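Local coordinates for cellulosome anchoring protein cohesin region (Clostridium thermocellum, PDB 4DH2) that binds a type I dockerin module through its cohesin domain, an interaction by which dockerin-bearing cellulosome components are docked onto an anchoring protein, at residues Leu17-Val21 with Leu153-Lys157; Phe49-Tyr55 with Ser87-Phe93; His44-Ser48 with Phe141-Asp145. One frame throughout, in Å; residues are numbered along the deposited sequence. Where two conformers were deposited one is given.

Overall arrangement
All three contacts lie within one cohesin domain, a beta sandwich with jelly-roll topology. Contact 1 pairs the first and last strands in parallel and is partly buried, its centre about 8 Å from that of the chain. Contact 2 pairs strands 48-54 and 88-94 antiparallel and is buried, with an apolar inner face and a mixed polar and apolar outer face against the dockerin. Contact 3, centred about 18 Å from the chain centre, is also buried; it joins the loop before strand 48-54 to the end of strand 129-142 through a bulge and a His-carboxylate bond. Inside the sandwich they meet: Val19 CG1 packs 3.9 Å from Leu51 CD2, and Phe49 CB 3.4 Å from Phe141 CD1.

Contact 1. Residues Leu17-Val21 with Leu153-Lys157; sequences LDVLV and LKEGK
Residues Leu17-Val21 are extended and run parallel to Leu153-Lys157, the CA 18-21 and CA 153-156 directions being 22° apart. The register pairs Val19 with Leu153 (CA-CA 4.9 Å) and Leu20 with Lys154 (CA-CA 5.0 Å). Lys154 uses both backbone polar groups: its N donates to Val19 O (2.9 Å, 155°), and its O accepts a weak bond from Val21 N (3.3 Å, 158°). Val19 has a further backbone bond to Val152, and Leu20 one to Lys37. Such parallel pairing of the first and last strands closes the jelly-roll of a cohesin domain. Next the strand breaks at Glu155 (phi/psi -69/170), and a water enters the gap, donating to Val21 O (2.8 Å) and Glu155 O (2.9 Å), although acceptors within its reach outnumber its protons. On the inner face Leu153 (m, t) brings CD2 to 3.6 Å from CB of Val19 (t). On the other, Lys154 stretches its chain along Leu20, CD 3.9 Å from Leu20 CG, so that NZ makes a long salt bridge to Asp18 OD1 (3.7 Å); Asp18 OD2 is satisfied by Asn40 ND2. Val21 CB sits 3.6 Å from Gly156 CA, where a CB would clash with Val21 CG1.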
loop_
_atom_site.group_PDB
_atom_site.type_symbol
_atom_site.label_atom_id
_atom_site.label_comp_id
_atom_site.label_asym_id
_atom_site.label_seq_id
_atom_site.Cartn_x
_atom_site.Cartn_y
_atom_site.Cartn_z
ATOM N N LEU A 17 -11.869 -3.418 -8.793
ATOM C CA LEU A 17 -11.732 -4.648 -8.013
ATOM C C LEU A 17 -12.250 -4.393 -6.604
ATOM O O LEU A 17 -12.627 -3.269 -6.232
ATOM C CB LEU A 17 -10.284 -5.152 -7.970
ATOM C CG LEU A 17 -9.262 -4.144 -7.433
ATOM C CD1 LEU A 17 -9.214 -4.140 -5.962
ATOM C CD2 LEU A 17 -7.887 -4.476 -8.027
ATOM N N ASP A 18 -12.284 -5.466 -5.830
ATOM C CA ASP A 18 -12.705 -5.400 -4.446
ATOM C C ASP A 18 -11.526 -5.772 -3.556
ATOM O O ASP A 18 -10.784 -6.709 -3.875
ATOM C CB ASP A 18 -13.840 -6.392 -4.180
ATOM C CG ASP A 18 -15.118 -6.008 -4.898
ATOM O OD1 ASP A 18 -15.875 -5.210 -4.361
ATOM O OD2 ASP A 18 -15.345 -6.514 -5.989
ATOM N N VAL A 19 -11.382 -5.032 -2.459
ATOM C CA VAL A 19 -10.361 -5.306 -1.465
ATOM C C VAL A 19 -11.079 -5.648 -0.152
ATOM O O VAL A 19 -11.888 -4.852 0.327
ATOM C CB VAL A 19 -9.453 -4.089 -1.260
ATOM C CG1 VAL A 19 -8.395 -4.379 -0.248
ATOM C CG2 VAL A 19 -8.831 -3.671 -2.578
ATOM N N LEU A 20 -10.764 -6.812 0.427
ATOM C CA LEU A 20 -11.458 -7.289 1.635
ATOM C C LEU A 20 -10.500 -7.626 2.759
ATOM O O LEU A 20 -9.438 -8.195 2.523
ATOM C CB LEU A 20 -12.252 -8.549 1.301
ATOM C CG LEU A 20 -13.236 -8.493 0.134
ATOM C CD1 LEU A 20 -12.558 -8.880 -1.157
ATOM C CD2 LEU A 20 -14.419 -9.412 0.390
ATOM N N VAL A 21 -10.864 -7.236 3.976
ATOM C CA VAL A 21 -10.181 -7.755 5.151
ATOM C C VAL A 21 -10.972 -8.983 5.576
ATOM O O VAL A 21 -12.155 -8.876 5.873
ATOM C CB VAL A 21 -10.168 -6.735 6.277
ATOM C CG1 VAL A 21 -9.519 -7.348 7.541
ATOM C CG2 VAL A 21 -9.439 -5.483 5.860
ATOM N N LEU A 153 -13.375 -0.912 -1.202
ATOM C CA LEU A 153 -12.815 -1.371 0.062
ATOM C C LEU A 153 -13.891 -1.848 1.046
ATOM O O LEU A 153 -14.911 -1.193 1.282
ATOM C CB LEU A 153 -12.065 -0.229 0.690
ATOM C CG LEU A 153 -10.982 0.420 -0.185
ATOM C CD1 LEU A 153 -10.348 1.574 0.523
ATOM C CD2 LEU A 153 -9.920 -0.598 -0.589
ATOM N N LYS A 154 -13.655 -3.005 1.616
ATOM C CA LYS A 154 -14.530 -3.540 2.622
ATOM C C LYS A 154 -13.727 -3.771 3.892
ATOM O O LYS A 154 -12.784 -4.532 3.888
ATOM C CB LYS A 154 -15.147 -4.823 2.087
ATOM C CG LYS A 154 -15.944 -4.621 0.798
ATOM C CD LYS A 154 -16.117 -5.937 0.045
ATOM C CE LYS A 154 -17.270 -5.893 -0.952
ATOM N NZ LYS A 154 -17.395 -7.215 -1.640
ATOM N N GLU A 155 -14.106 -3.068 4.957
ATOM C CA GLU A 155 -13.400 -3.143 6.224
ATOM C C GLU A 155 -13.636 -4.510 6.825
ATOM O O GLU A 155 -14.486 -5.265 6.348
ATOM C CB GLU A 155 -13.902 -2.072 7.168
ATOM C CG GLU A 155 -13.481 -0.684 6.732
ATOM C CD GLU A 155 -13.963 0.445 7.643
ATOM O OE1 GLU A 155 -14.907 0.254 8.437
ATOM O OE2 GLU A 155 -13.400 1.560 7.532
ATOM N N GLY A 156 -12.894 -4.819 7.870
ATOM C CA GLY A 156 -12.998 -6.124 8.497
ATOM C C GLY A 156 -12.938 -5.986 9.996
ATOM O O GLY A 156 -12.670 -4.904 10.521
ATOM N N LYS A 157 -13.188 -7.082 10.706
ATOM C CA LYS A 157 -13.194 -7.035 12.161
ATOM C C LYS A 157 -12.519 -8.279 12.684
ATOM O O LYS A 157 -12.561 -9.331 12.032
ATOM C CB LYS A 157 -14.624 -7.018 12.719
ATOM C CG LYS A 157 -15.527 -8.005 11.975
ATOM C CD LYS A 157 -16.742 -8.437 12.760
ATOM C CE LYS A 157 -17.589 -9.386 11.911
ATOM N NZ LYS A 157 -18.912 -9.653 12.506
HETATM O O HOH W 1 -13.877 -7.336 4.371
#

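Contact 2. Residues Phe49-Tyr55 with Ser87-Phe93; sequences FNLSLYY and SEIVFLF
Phe49 (chi1 p) sets one face of its ring over the CB of Phe93 (chi1 t), a CH-pi contact 3.6 Å from the ring centroid and 24° off the normal. The two ring planes are 17° apart, but with centroids 5.5 Å apart they barely overlap. Strands 49-54 and 88-93 run antiparallel, axes 4.6 Å apart at 163°. Three hydrogen-bonded pairs carry two N-H...O hydrogen bonds each: Phe49 N to Phe93 O 3.0 Å, Phe93 N to Phe49 O 2.9 Å; Leu51 N to Phe91 O 3.1 Å, Phe91 N to Leu51 O 2.8 Å; Leu53 N to Ile89 O 2.9 Å, Ile89 N to Leu53 O 2.8 Å. Asn50-Leu92, Ser52-Val90 and Tyr54-Glu88 are non-hydrogen-bonded pairs. Tyr55 N adds a bond to Ser87 O (3.1 Å); Ser87, at phi/psi 51/52, opens a G1 beta bulge against strand 78-83, its CB 4.0 Å from the centroid of the Tyr55 ring, over the face. The hydrogen-bonded pairs point into the sandwich, where Leu53 CD1 meets Phe91 CE2 (4.0 Å) and Phe110 packs edge-to-face with Phe91. The other face is mixed: Val90 and Leu92 pack on Leu64 and Leu65 of the dockerin chain. Asn50 ND2 donates to Phe91 O (2.9 Å) and to Leu64 O of the dockerin. Ser52 OG is 2.8 Å from Glu88 OE2, with Glu138 OE1 competing for its proton, and Glu88 OE1 is hydrogen-bonded to ND1 of His66 of the dockerin chain. This division, with aromatic and aliphatic groups inside, and an amide, a hydroxyl and a carboxylate set among Val90 and Leu92 outside, implies a ladder serving both core and dockerin-binding surface.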
loop_
_atom_site.group_PDB
_atom_site.type_symbol
_atom_site.label_atom_id
_atom_site.label_comp_id
_atom_site.label_asym_id
_atom_site.label_seq_id
_atom_site.Cartn_x
_atom_site.Cartn_y
_atom_site.Cartn_z
ATOM N N PHE A 49 0.014 -0.910 -6.899
ATOM C CA PHE A 49 -0.969 -0.415 -5.941
ATOM C C PHE A 49 -0.306 0.043 -4.689
ATOM O O PHE A 49 0.801 -0.391 -4.352
ATOM C CB PHE A 49 -2.061 -1.455 -5.639
ATOM C CG PHE A 49 -1.598 -2.653 -4.808
ATOM C CD1 PHE A 49 -1.458 -2.569 -3.433
ATOM C CD2 PHE A 49 -1.339 -3.862 -5.426
ATOM C CE1 PHE A 49 -1.080 -3.675 -2.704
ATOM C CE2 PHE A 49 -0.954 -4.957 -4.714
ATOM C CZ PHE A 49 -0.818 -4.869 -3.341
ATOM N N ASN A 50 -0.988 0.945 -3.990
ATOM C CA ASN A 50 -0.499 1.514 -2.748
ATOM C C ASN A 50 -1.758 1.628 -1.904
ATOM O O ASN A 50 -2.749 2.257 -2.332
ATOM C CB ASN A 50 0.147 2.845 -3.118
ATOM C CG ASN A 50 0.769 3.624 -1.961
ATOM O OD1 ASN A 50 0.821 4.844 -2.062
ATOM N ND2 ASN A 50 1.270 2.966 -0.911
ATOM N N LEU A 51 -1.731 0.981 -0.735
ATOM C CA LEU A 51 -2.928 0.803 0.094
ATOM C C LEU A 51 -2.502 0.944 1.561
ATOM O O LEU A 51 -1.428 0.440 1.921
ATOM C CB LEU A 51 -3.475 -0.613 -0.175
ATOM C CG LEU A 51 -4.660 -1.159 0.602
ATOM C CD1 LEU A 51 -5.799 -0.225 0.456
ATOM C CD2 LEU A 51 -5.005 -2.489 -0.003
ATOM N N SER A 52 -3.315 1.620 2.382
ATOM C CA SER A 52 -3.087 1.723 3.844
ATOM C C SER A 52 -4.230 1.072 4.605
ATOM O O SER A 52 -5.427 1.216 4.216
ATOM C CB SER A 52 -3.070 3.204 4.295
ATOM O OG SER A 52 -1.930 3.866 3.799
ATOM N N LEU A 53 -3.869 0.435 5.713
ATOM C CA LEU A 53 -4.829 -0.078 6.691
ATOM C C LEU A 53 -4.513 0.504 8.045
ATOM O O LEU A 53 -3.348 0.799 8.348
ATOM C CB LEU A 53 -4.671 -1.597 6.816
ATOM C CG LEU A 53 -4.969 -2.490 5.633
ATOM C CD1 LEU A 53 -4.766 -3.936 6.073
ATOM C CD2 LEU A 53 -6.366 -2.278 5.138
ATOM N N TYR A 54 -5.533 0.628 8.893
ATOM C CA TYR A 54 -5.312 1.054 10.257
ATOM C C TYR A 54 -5.842 -0.014 11.188
ATOM O O TYR A 54 -6.810 -0.701 10.854
ATOM C CB TYR A 54 -6.078 2.310 10.547
ATOM C CG TYR A 54 -5.585 3.480 9.766
ATOM C CD1 TYR A 54 -4.518 4.227 10.222
ATOM C CD2 TYR A 54 -6.164 3.806 8.551
ATOM C CE1 TYR A 54 -4.058 5.313 9.511
ATOM C CE2 TYR A 54 -5.719 4.898 7.838
ATOM C CZ TYR A 54 -4.660 5.635 8.327
ATOM O OH TYR A 54 -4.199 6.725 7.618
ATOM N N TYR A 55 -5.191 -0.122 12.334
ATOM C CA TYR A 55 -5.610 -1.010 13.419
ATOM C C TYR A 55 -5.588 -0.266 14.742
ATOM O O TYR A 55 -4.978 0.801 14.866
ATOM C CB TYR A 55 -4.682 -2.229 13.479
ATOM C CG TYR A 55 -3.211 -1.904 13.709
ATOM C CD1 TYR A 55 -2.676 -1.937 14.976
ATOM C CD2 TYR A 55 -2.357 -1.558 12.649
ATOM C CE1 TYR A 55 -1.356 -1.641 15.208
ATOM C CE2 TYR A 55 -1.009 -1.248 12.880
ATOM C CZ TYR A 55 -0.522 -1.281 14.167
ATOM O OH TYR A 55 0.804 -0.995 14.451
ATOM N N SER A 87 -0.409 3.672 13.868
ATOM C CA SER A 87 -1.041 2.356 13.789
ATOM C C SER A 87 -1.537 2.112 12.387
ATOM O O SER A 87 -2.695 1.760 12.180
ATOM C CB SER A 87 -2.215 2.269 14.765
ATOM O OG SER A 87 -1.753 2.548 16.073
ATOM N N GLU A 88 -0.632 2.300 11.434
ATOM C CA GLU A 88 -0.957 2.207 10.028
ATOM C C GLU A 88 -0.022 1.207 9.354
ATOM O O GLU A 88 1.187 1.191 9.609
ATOM C CB GLU A 88 -0.802 3.591 9.370
ATOM C CG GLU A 88 -1.290 3.631 7.918
ATOM C CD GLU A 88 -0.850 4.880 7.133
ATOM O OE1 GLU A 88 0.206 5.475 7.450
ATOM O OE2 GLU A 88 -1.549 5.234 6.162
ATOM N N ILE A 89 -0.579 0.364 8.494
ATOM C CA ILE A 89 0.228 -0.527 7.692
ATOM C C ILE A 89 0.070 -0.105 6.242
ATOM O O ILE A 89 -1.053 -0.051 5.702
ATOM C CB ILE A 89 -0.227 -1.968 7.797
ATOM C CG1 ILE A 89 -0.399 -2.393 9.257
ATOM C CG2 ILE A 89 0.761 -2.859 7.058
ATOM C CD1 ILE A 89 -0.980 -3.760 9.374
ATOM N N VAL A 90 1.188 0.217 5.614
ATOM C CA VAL A 90 1.181 0.710 4.239
ATOM C C VAL A 90 1.813 -0.348 3.336
ATOM O O VAL A 90 2.850 -0.933 3.667
ATOM C CB VAL A 90 1.948 2.036 4.108
ATOM C CG1 VAL A 90 1.700 2.660 2.752
ATOM C CG2 VAL A 90 1.504 2.997 5.200
ATOM N N PHE A 91 1.160 -0.609 2.211
ATOM C CA PHE A 91 1.648 -1.567 1.234
ATOM C C PHE A 91 1.971 -0.836 -0.062
ATOM O O PHE A 91 1.271 0.093 -0.450
ATOM C CB PHE A 91 0.570 -2.594 0.902
ATOM C CG PHE A 91 0.108 -3.389 2.072
ATOM C CD1 PHE A 91 0.722 -4.590 2.375
ATOM C CD2 PHE A 91 -0.934 -2.956 2.854
ATOM C CE1 PHE A 91 0.298 -5.343 3.465
ATOM C CE2 PHE A 91 -1.363 -3.715 3.939
ATOM C CZ PHE A 91 -0.734 -4.912 4.220
ATOM N N LEU A 92 3.036 -1.274 -0.725
ATOM C CA LEU A 92 3.351 -0.808 -2.059
ATOM C C LEU A 92 3.746 -1.993 -2.929
ATOM O O LEU A 92 4.683 -2.763 -2.607
ATOM C CB LEU A 92 4.478 0.202 -1.998
ATOM C CG LEU A 92 4.862 0.758 -3.375
ATOM C CD1 LEU A 92 3.748 1.647 -3.953
ATOM C CD2 LEU A 92 6.153 1.535 -3.229
ATOM N N PHE A 93 3.054 -2.124 -4.055
ATOM C CA PHE A 93 3.374 -3.136 -5.045
ATOM C C PHE A 93 3.619 -2.486 -6.378
ATOM O O PHE A 93 2.902 -1.563 -6.754
ATOM C CB PHE A 93 2.205 -4.106 -5.195
ATOM C CG PHE A 93 2.345 -5.005 -6.376
ATOM C CD1 PHE A 93 3.069 -6.178 -6.285
ATOM C CD2 PHE A 93 1.799 -4.652 -7.590
ATOM C CE1 PHE A 93 3.245 -6.997 -7.401
ATOM C CE2 PHE A 93 1.972 -5.452 -8.720
ATOM C CZ PHE A 93 2.707 -6.639 -8.623
HETATM O O HOH W 2 -3.068 7.177 4.757
HETATM O O HOH W 3 -4.349 2.823 17.528
HETATM O O HOH W 4 1.057 0.902 16.500
#

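Contact 3. Residues His44-Ser48 with Phe141-Asp145; sequences HGIQS and FCDFD
A classic beta bulge joins the loop His44-Ser48 to the end of strand 129-142 in this cohesin sandwich: Gln47 (phi/psi -83/-42) and Ser48 (-156/149) both face Cys142. Phe141 comes first, extended, with chi1 m; its ring edge meets Ile46, CD1 of Phe141 being 4.1 Å from Ile46 CD1, and the ring also meets those of Phe49 and Phe38 in the core. Its CA makes a CA-H...O contact with Ser48 O (3.4 Å). Cys142 N then donates to that same Ser48 O (3.0 Å, 158°), and Cys142 O collects both donors of the bulge, Gln47 N at 2.9 Å and, weakly, Ser48 N at 3.4 Å; Cys142 CA is 5.6 Å from Ser48 CA. Cys142 SG is 4.1 Å from Ser48 CB, on the face where Ile18 of the dockerin chain packs against both residues. Asp143 (chi1 p) accepts at OD2 from His44 NE2 (2.7 Å, 165°), near the plane of the imidazole, and its OD1 takes Lys147 N and, weakly, Asp145 N (2.9 Å). Phe144 (chi1 t) follows, its CB sideways to the other segment. Its CD1 is 3.3 Å from Gln47 OE1, which has a weak hydrogen bond from Arg26 NH2 of the dockerin chain, while Gln47 NE2 is hydrogen-bonded to Asp94 OD1. That Arg26 also makes a cation-pi interaction with the Phe144 ring, and its NH2 is hydrogen-bonded to the backbone O of Phe144. Phe144 N donates to a water (2.9 Å) that donates to O of Gly45 (2.9 Å), at whose phi/psi of 102/145 a CB would be jammed against the carbonyl O of His44.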
loop_
_atom_site.group_PDB
_atom_site.type_symbol
_atom_site.label_atom_id
_atom_site.label_comp_id
_atom_site.label_asym_id
_atom_site.label_seq_id
_atom_site.Cartn_x
_atom_site.Cartn_y
_atom_site.Cartn_z
ATOM N N HIS A 44 -6.768 -7.963 -17.187
ATOM C CA HIS A 44 -5.639 -7.351 -17.881
ATOM C C HIS A 44 -4.531 -6.880 -16.945
ATOM O O HIS A 44 -3.425 -6.568 -17.397
ATOM C CB HIS A 44 -6.067 -6.263 -18.867
ATOM C CG HIS A 44 -6.309 -4.909 -18.272
ATOM N ND1 HIS A 44 -7.461 -4.592 -17.591
ATOM C CD2 HIS A 44 -5.603 -3.757 -18.379
ATOM C CE1 HIS A 44 -7.427 -3.312 -17.250
ATOM N NE2 HIS A 44 -6.310 -2.784 -17.717
ATOM N N GLY A 45 -4.822 -6.867 -15.648
ATOM C CA GLY A 45 -3.771 -6.837 -14.650
ATOM C C GLY A 45 -3.479 -5.512 -13.972
ATOM O O GLY A 45 -3.547 -4.443 -14.582
ATOM N N ILE A 46 -3.129 -5.614 -12.689
ATOM C CA ILE A 46 -2.610 -4.515 -11.888
ATOM C C ILE A 46 -1.083 -4.398 -12.046
ATOM O O ILE A 46 -0.335 -5.355 -11.812
ATOM C CB ILE A 46 -2.904 -4.757 -10.405
ATOM C CG1 ILE A 46 -4.411 -4.973 -10.185
ATOM C CG2 ILE A 46 -2.408 -3.597 -9.515
ATOM C CD1 ILE A 46 -4.736 -5.639 -8.859
ATOM N N GLN A 47 -0.644 -3.206 -12.419
ATOM C CA GLN A 47 0.770 -2.844 -12.457
ATOM C C GLN A 47 1.292 -2.418 -11.096
ATOM O O GLN A 47 2.413 -2.781 -10.682
ATOM C CB GLN A 47 0.942 -1.698 -13.458
ATOM C CG GLN A 47 2.255 -0.938 -13.376
ATOM C CD GLN A 47 3.402 -1.762 -13.923
ATOM O OE1 GLN A 47 3.319 -2.293 -15.025
ATOM N NE2 GLN A 47 4.451 -1.908 -13.137
ATOM N N SER A 48 0.493 -1.640 -10.375
ATOM C CA SER A 48 0.963 -1.109 -9.115
ATOM C C SER A 48 -0.216 -0.784 -8.197
ATOM O O SER A 48 -1.293 -0.396 -8.673
ATOM C CB SER A 48 1.758 0.162 -9.343
ATOM O OG SER A 48 2.179 0.750 -8.114
ATOM N N PHE A 141 -4.666 2.211 -7.249
ATOM C CA PHE A 141 -4.274 1.078 -8.095
ATOM C C PHE A 141 -4.220 1.558 -9.535
ATOM O O PHE A 141 -5.015 2.402 -9.937
ATOM C CB PHE A 141 -5.323 -0.035 -8.071
ATOM C CG PHE A 141 -5.439 -0.788 -6.776
ATOM C CD1 PHE A 141 -5.160 -2.137 -6.714
ATOM C CD2 PHE A 141 -5.884 -0.156 -5.636
ATOM C CE1 PHE A 141 -5.271 -2.825 -5.550
ATOM C CE2 PHE A 141 -6.027 -0.864 -4.462
ATOM C CZ PHE A 141 -5.712 -2.180 -4.412
ATOM N N CYS A 142 -3.338 0.989 -10.342
ATOM C CA CYS A 142 -3.354 1.288 -11.763
ATOM C C CYS A 142 -2.931 0.089 -12.603
ATOM O O CYS A 142 -2.349 -0.895 -12.090
ATOM C CB CYS A 142 -2.497 2.497 -12.106
ATOM S SG CYS A 142 -0.666 2.210 -12.007
ATOM N N ASP A 143 -3.238 0.177 -13.902
ATOM C CA ASP A 143 -2.834 -0.848 -14.842
ATOM C C ASP A 143 -1.525 -0.476 -15.519
ATOM O O ASP A 143 -0.904 0.532 -15.171
ATOM C CB ASP A 143 -3.930 -1.198 -15.856
ATOM C CG ASP A 143 -4.184 -0.147 -16.886
ATOM O OD1 ASP A 143 -3.422 0.834 -17.018
ATOM O OD2 ASP A 143 -5.182 -0.361 -17.637
ATOM N N PHE A 144 -1.114 -1.323 -16.450
ATOM C CA PHE A 144 0.168 -1.124 -17.138
ATOM C C PHE A 144 0.249 0.237 -17.819
ATOM O O PHE A 144 1.316 0.884 -17.845
ATOM C CB PHE A 144 0.403 -2.206 -18.171
ATOM C CG PHE A 144 1.700 -2.030 -18.881
ATOM C CD1 PHE A 144 2.861 -2.474 -18.301
ATOM C CD2 PHE A 144 1.752 -1.402 -20.110
ATOM C CE1 PHE A 144 4.075 -2.311 -18.954
ATOM C CE2 PHE A 144 2.949 -1.235 -20.755
ATOM C CZ PHE A 144 4.109 -1.690 -20.170
ATOM N N ASP A 145 -0.889 0.708 -18.339
ATOM C CA ASP A 145 -0.949 2.005 -18.986
ATOM C C ASP A 145 -1.211 3.176 -18.062
ATOM O O ASP A 145 -1.444 4.295 -18.528
ATOM C CB ASP A 145 -2.010 1.982 -20.094
ATOM C CG ASP A 145 -1.693 0.963 -21.166
ATOM O OD1 ASP A 145 -0.551 1.000 -21.707
ATOM O OD2 ASP A 145 -2.552 0.093 -21.442
HETATM O O HOH W 5 -2.490 -3.701 -17.223
#